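Local coordinates for protein CRISPR-associated endonuclease Cas2 2 (Thermus thermophilus, PDB 1ZPW) that probably acts as a metal-dependent endoribonuclease of CRISPR adaptive immunity, forming a homodimer that assembles with a Cas1 homodimer, at residues A[10-13]-A[17-20]; A[26-31]-A[50-55]. All coordinates share one frame; numbering follows the deposited sequence. Where two conformers were deposited one is given.

Contact 1 of 2, residues A[10-13]-A[17-20]; sequences YDIP and RRVK
Ile12 and Arg18 bring the two backbones to 5.7 Å between their CA atoms, where strand 4-11 ends and the chain turns back into helix 15-26. This is the first beta-alpha connection of the ferredoxin-like fold of Cas2 proteins. The main hold is the guanidinium of Arg18, which grips one carbonyl oxygen side-on: NE lies 3.0 Å and NH1 2.8 Å from Ile12 O. Both donors sit in the carbonyl plane, and the N-H angles of 134° and 145° are bent, as expected when two N-H groups share one acceptor. With CG anti to the backbone N (chi1 -159°) and a bend at chi3, the Arg18 chain reaches back to the turn, and Asp15 holds its NH2 in a salt bridge. On the way its CG passes 3.7 Å from CE2 of Tyr10, whose hydroxyl has its polar partner in Arg31. Beside this polar grip, Ile12 CG2, in one of two conformers, packs against Arg17 CB, while Asp62 takes the charged end of Arg17. The turn directly follows Asp11, predicted to bind the catalytic magnesium. A water adds a second, weaker link, accepting from Ile12 N at 3.0 Å and weakly from Arg18 NE at 3.2 Å.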
loop_
_atom_site.group_PDB
_atom_site.type_symbol
_atom_site.label_atom_id
_atom_site.label_comp_id
_atom_site.label_asym_id
_atom_site.label_seq_id
_atom_site.Cartn_x
_atom_site.Cartn_y
_atom_site.Cartn_z
ATOM N N TYR A 10 4.554 -1.968 -3.535
ATOM C CA TYR A 10 4.261 -3.083 -4.435
ATOM C C TYR A 10 5.129 -3.090 -5.661
ATOM O O TYR A 10 5.612 -2.046 -6.127
ATOM C CB TYR A 10 2.791 -3.124 -4.821
ATOM C CG TYR A 10 2.238 -1.839 -5.374
ATOM C CD1 TYR A 10 1.663 -0.892 -4.525
ATOM C CD2 TYR A 10 2.304 -1.559 -6.749
ATOM C CE1 TYR A 10 1.132 0.290 -5.014
ATOM C CE2 TYR A 10 1.770 -0.367 -7.250
ATOM C CZ TYR A 10 1.193 0.535 -6.388
ATOM O OH TYR A 10 0.706 1.713 -6.897
ATOM N N ASP A 11 5.351 -4.284 -6.165
ATOM C CA ASP A 11 6.169 -4.499 -7.340
ATOM C C ASP A 11 5.383 -5.523 -8.158
ATOM O O ASP A 11 5.432 -6.722 -7.869
ATOM C CB ASP A 11 7.482 -5.087 -6.833
ATOM C CG ASP A 11 8.543 -5.134 -7.854
ATOM O OD1 ASP A 11 8.246 -5.028 -9.082
ATOM O OD2 ASP A 11 9.741 -5.331 -7.488
ATOM N N ILE A 12 4.619 -5.026 -9.144
ATOM C CA ILE A 12 3.703 -5.847 -9.946
ATOM C C ILE A 12 4.069 -5.647 -11.417
ATOM O O ILE A 12 3.866 -4.568 -11.942
ATOM C CB ILE A 12 2.233 -5.378 -9.710
ATOM C CG1 ILE A 12 1.872 -5.167 -8.227
ATOM C CG2 ILE A 12 1.213 -6.206 -10.558
ATOM C CD1 ILE A 12 1.957 -6.372 -7.383
ATOM N N PRO A 13 4.629 -6.640 -12.066
ATOM C CA PRO A 13 5.064 -6.443 -13.468
ATOM C C PRO A 13 3.957 -6.220 -14.465
ATOM O O PRO A 13 4.147 -5.514 -15.507
ATOM C CB PRO A 13 5.917 -7.692 -13.773
ATOM C CG PRO A 13 5.592 -8.696 -12.705
ATOM C CD PRO A 13 5.055 -7.936 -11.516
ATOM N N ARG A 17 -2.954 -5.926 -13.539
ATOM C CA ARG A 17 -2.969 -6.246 -12.108
ATOM C C ARG A 17 -2.554 -5.037 -11.289
ATOM O O ARG A 17 -3.122 -4.797 -10.235
ATOM C CB ARG A 17 -2.024 -7.390 -11.799
ATOM C CG ARG A 17 -2.509 -8.700 -12.388
ATOM C CD ARG A 17 -1.927 -9.906 -11.698
ATOM N NE ARG A 17 -0.468 -9.910 -11.683
ATOM C CZ ARG A 17 0.301 -10.394 -12.665
ATOM N NH1 ARG A 17 -0.246 -10.880 -13.787
ATOM N NH2 ARG A 17 1.618 -10.359 -12.538
ATOM N N ARG A 18 -1.597 -4.254 -11.787
ATOM C CA ARG A 18 -1.134 -3.097 -11.011
ATOM C C ARG A 18 -2.225 -2.033 -10.888
ATOM O O ARG A 18 -2.398 -1.428 -9.829
ATOM C CB ARG A 18 0.106 -2.467 -11.648
ATOM C CG ARG A 18 0.915 -1.607 -10.634
ATOM C CD ARG A 18 2.066 -0.827 -11.317
ATOM N NE ARG A 18 2.830 -1.764 -12.110
ATOM C CZ ARG A 18 2.837 -1.801 -13.433
ATOM N NH1 ARG A 18 3.493 -2.781 -14.032
ATOM N NH2 ARG A 18 2.191 -0.866 -14.154
ATOM N N VAL A 19 -2.962 -1.818 -11.981
ATOM C CA VAL A 19 -4.046 -0.836 -11.978
ATOM C C VAL A 19 -5.100 -1.297 -10.963
ATOM O O VAL A 19 -5.592 -0.499 -10.162
ATOM C CB VAL A 19 -4.699 -0.727 -13.383
ATOM C CG1 VAL A 19 -5.998 0.023 -13.260
ATOM C CG2 VAL A 19 -3.733 0.017 -14.326
ATOM N N LYS A 20 -5.431 -2.596 -11.000
ATOM C CA LYS A 20 -6.442 -3.102 -10.060
ATOM C C LYS A 20 -5.996 -2.965 -8.605
ATOM O O LYS A 20 -6.791 -2.572 -7.719
ATOM C CB LYS A 20 -6.763 -4.556 -10.371
ATOM C CG LYS A 20 -7.499 -4.680 -11.714
ATOM C CD LYS A 20 -7.811 -6.126 -12.007
ATOM C CE LYS A 20 -8.415 -6.254 -13.379
ATOM N NZ LYS A 20 -8.603 -7.710 -13.699
HETATM O O HOH W 1 4.692 -2.056 -9.530
#

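Contact 2 of 2, residues A[26-31]-A[50-55]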
loop_
_atom_site.group_PDB
_atom_site.type_symbol
_atom_site.label_atom_id
_atom_site.label_comp_id
_atom_site.label_asym_id
_atom_site.label_seq_id
_atom_site.Cartn_x
_atom_site.Cartn_y
_atom_site.Cartn_z
ATOM N N LYS A 26 -6.606 2.676 -2.994
ATOM C CA LYS A 26 -7.341 3.933 -2.831
ATOM C C LYS A 26 -8.460 3.849 -1.796
ATOM O O LYS A 26 -8.808 4.852 -1.171
ATOM C CB LYS A 26 -7.885 4.385 -4.187
ATOM C CG LYS A 26 -6.792 4.785 -5.131
ATOM C CD LYS A 26 -6.431 6.252 -5.007
ATOM C CE LYS A 26 -5.321 6.577 -6.010
ATOM N NZ LYS A 26 -5.033 8.007 -6.161
ATOM N N SER A 27 -9.023 2.655 -1.598
ATOM C CA SER A 27 -10.090 2.496 -0.613
ATOM C C SER A 27 -9.561 2.511 0.830
ATOM O O SER A 27 -10.329 2.646 1.809
ATOM C CB SER A 27 -11.017 1.300 -0.977
ATOM O OG SER A 27 -10.359 0.091 -0.725
ATOM N N TYR A 28 -8.228 2.433 0.988
ATOM C CA TYR A 28 -7.609 2.416 2.305
ATOM C C TYR A 28 -6.653 3.559 2.573
ATOM O O TYR A 28 -6.206 3.729 3.702
ATOM C CB TYR A 28 -6.793 1.134 2.523
ATOM C CG TYR A 28 -7.592 -0.118 2.357
ATOM C CD1 TYR A 28 -8.315 -0.649 3.407
ATOM C CD2 TYR A 28 -7.643 -0.760 1.111
ATOM C CE1 TYR A 28 -9.073 -1.824 3.219
ATOM C CE2 TYR A 28 -8.367 -1.892 0.925
ATOM C CZ TYR A 28 -9.072 -2.428 1.973
ATOM O OH TYR A 28 -9.776 -3.584 1.750
ATOM N N GLY A 29 -6.289 4.306 1.538
ATOM C CA GLY A 29 -5.280 5.320 1.731
ATOM C C GLY A 29 -4.955 6.050 0.469
ATOM O O GLY A 29 -5.750 6.041 -0.485
ATOM N N GLU A 30 -3.776 6.670 0.437
ATOM C CA GLU A 30 -3.411 7.545 -0.665
ATOM C C GLU A 30 -2.026 7.222 -1.192
ATOM O O GLU A 30 -1.120 6.817 -0.443
ATOM C CB GLU A 30 -3.450 9.042 -0.255
ATOM C CG GLU A 30 -4.715 9.522 0.455
ATOM C CD GLU A 30 -5.925 9.450 -0.448
ATOM O OE1 GLU A 30 -5.737 9.428 -1.666
ATOM O OE2 GLU A 30 -7.065 9.409 0.094
ATOM N N ARG A 31 -1.866 7.427 -2.484
ATOM C CA ARG A 31 -0.567 7.279 -3.142
ATOM C C ARG A 31 0.434 8.307 -2.619
ATOM O O ARG A 31 0.094 9.475 -2.423
ATOM C CB ARG A 31 -0.735 7.494 -4.636
ATOM C CG ARG A 31 0.568 7.273 -5.440
ATOM C CD ARG A 31 0.421 7.479 -6.925
ATOM N NE ARG A 31 -0.495 6.504 -7.532
ATOM C CZ ARG A 31 -0.175 5.246 -7.779
ATOM N NH1 ARG A 31 -1.076 4.441 -8.351
ATOM N NH2 ARG A 31 1.037 4.786 -7.449
ATOM N N ARG A 50 -5.430 -7.359 2.940
ATOM C CA ARG A 50 -4.746 -8.580 2.490
ATOM C C ARG A 50 -5.653 -9.510 1.729
ATOM O O ARG A 50 -5.280 -10.025 0.658
ATOM C CB ARG A 50 -4.137 -9.346 3.643
ATOM C CG ARG A 50 -3.003 -8.647 4.346
ATOM C CD ARG A 50 -2.167 -9.646 5.133
ATOM N NE ARG A 50 -3.108 -10.427 5.938
ATOM C CZ ARG A 50 -3.388 -10.192 7.219
ATOM N NH1 ARG A 50 -4.328 -10.927 7.822
ATOM N NH2 ARG A 50 -2.728 -9.269 7.920
ATOM N N ARG A 51 -6.857 -9.724 2.266
ATOM C CA ARG A 51 -7.815 -10.612 1.643
ATOM C C ARG A 51 -8.143 -10.172 0.221
ATOM O O ARG A 51 -8.167 -11.004 -0.701
ATOM C CB ARG A 51 -9.076 -10.677 2.511
ATOM C CG ARG A 51 -10.343 -11.220 1.879
ATOM C CD ARG A 51 -11.664 -10.892 2.668
ATOM N NE ARG A 51 -11.539 -10.887 4.134
ATOM C CZ ARG A 51 -11.336 -11.979 4.889
ATOM N NH1 ARG A 51 -11.226 -11.889 6.214
ATOM N NH2 ARG A 51 -11.226 -13.167 4.308
ATOM N N ARG A 52 -8.342 -8.869 0.034
ATOM C CA ARG A 52 -8.713 -8.338 -1.274
ATOM C C ARG A 52 -7.502 -8.291 -2.193
ATOM O O ARG A 52 -7.649 -8.532 -3.391
ATOM C CB ARG A 52 -9.379 -6.965 -1.097
ATOM C CG ARG A 52 -10.723 -7.095 -0.336
ATOM C CD ARG A 52 -11.483 -5.832 -0.091
ATOM N NE ARG A 52 -12.019 -5.254 -1.320
ATOM C CZ ARG A 52 -12.451 -3.993 -1.402
ATOM N NH1 ARG A 52 -12.406 -3.194 -0.331
ATOM N NH2 ARG A 52 -12.919 -3.526 -2.548
ATOM N N ALA A 53 -6.327 -7.980 -1.648
ATOM C CA ALA A 53 -5.110 -7.929 -2.477
ATOM C C ALA A 53 -4.797 -9.332 -3.003
ATOM O O ALA A 53 -4.465 -9.516 -4.160
ATOM C CB ALA A 53 -3.929 -7.369 -1.687
ATOM N N ARG A 54 -5.016 -10.330 -2.155
ATOM C CA ARG A 54 -4.778 -11.706 -2.575
ATOM C C ARG A 54 -5.624 -12.152 -3.757
ATOM O O ARG A 54 -5.185 -13.011 -4.537
ATOM C CB ARG A 54 -5.056 -12.622 -1.408
ATOM C CG ARG A 54 -4.016 -12.608 -0.364
ATOM C CD ARG A 54 -4.446 -13.549 0.755
ATOM N NE ARG A 54 -3.629 -13.465 1.941
ATOM C CZ ARG A 54 -2.444 -14.029 2.042
ATOM N NH1 ARG A 54 -1.926 -14.696 1.016
ATOM N NH2 ARG A 54 -1.767 -13.923 3.166
ATOM N N ARG A 55 -6.834 -11.636 -3.895
ATOM C CA ARG A 55 -7.668 -12.003 -5.032
ATOM C C ARG A 55 -7.009 -11.518 -6.316
ATOM O O ARG A 55 -7.175 -12.143 -7.357
ATOM C CB ARG A 55 -9.108 -11.465 -4.950
ATOM C CG ARG A 55 -9.865 -11.836 -3.693
ATOM C CD ARG A 55 -11.280 -11.246 -3.591
ATOM N NE ARG A 55 -12.011 -11.858 -2.482
ATOM C CZ ARG A 55 -12.838 -11.218 -1.675
ATOM N NH1 ARG A 55 -13.070 -9.921 -1.855
ATOM N NH2 ARG A 55 -13.425 -11.876 -0.672
#
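Tyr28 and Arg52 span a wide gap between backbones: the nearest CA atoms, those of Ser27 and Arg52, stand 10.9 Å apart, so long side chains must make the contact where helix 15-26 gives way to strand 29-33, beside helix 43-56. The phenol oxygen does most of the touching. Tyr28 OH lies 3.4 Å from Arg52 CD, an approach to the aliphatic part of the arginine, and NH1 of Arg52 donates to the same oxygen in a weak bond of 3.4 Å, its N-H angle only 137°. The bend of the arginine at chi3 (69°) brings NH1 back toward the hydroxyl, while ring and guanidinium planes stand 60° apart, which rules out a parallel stack. Asp48, one turn earlier on the helix, supplies the stronger partner of Tyr28 OH and also forms a long, weak ion pair with Arg52 NH1. Ser27 OG approaches NH1 to 3.9 Å, too far for a bond, and is hydrogen-bonded to Leu24 O. Just 97 Å² is buried, both sides summed, consistent with a surface contact. In the ferredoxin-like fold both helices pack on one face of the antiparallel sheet, and here the exit of helix 15-26 is tied to helix 43-56.

From the N terminus, strand 4-11 leads into contact 1, which closes a short loop onto the first turns of helix 15-26, with three residues between its segments, two of them helical. Contact 2 opens at the end of that helix and closes a longer loop of 18 residues, which takes in the end of strand 29-33, the whole of strand 36-41 and the first half of helix 43-56. The two loops are therefore in series, neither nested nor crossed, and their centres lie 11 Å apart. Contact 1 ties the beginning of the first helix to a central strand; contact 2 ties its far end to the second helix. They meet through Tyr10 OH and Arg31 NH2, 3.1 Å apart and probably hydrogen-bonded, which links strand 4-11 to strand 29-33.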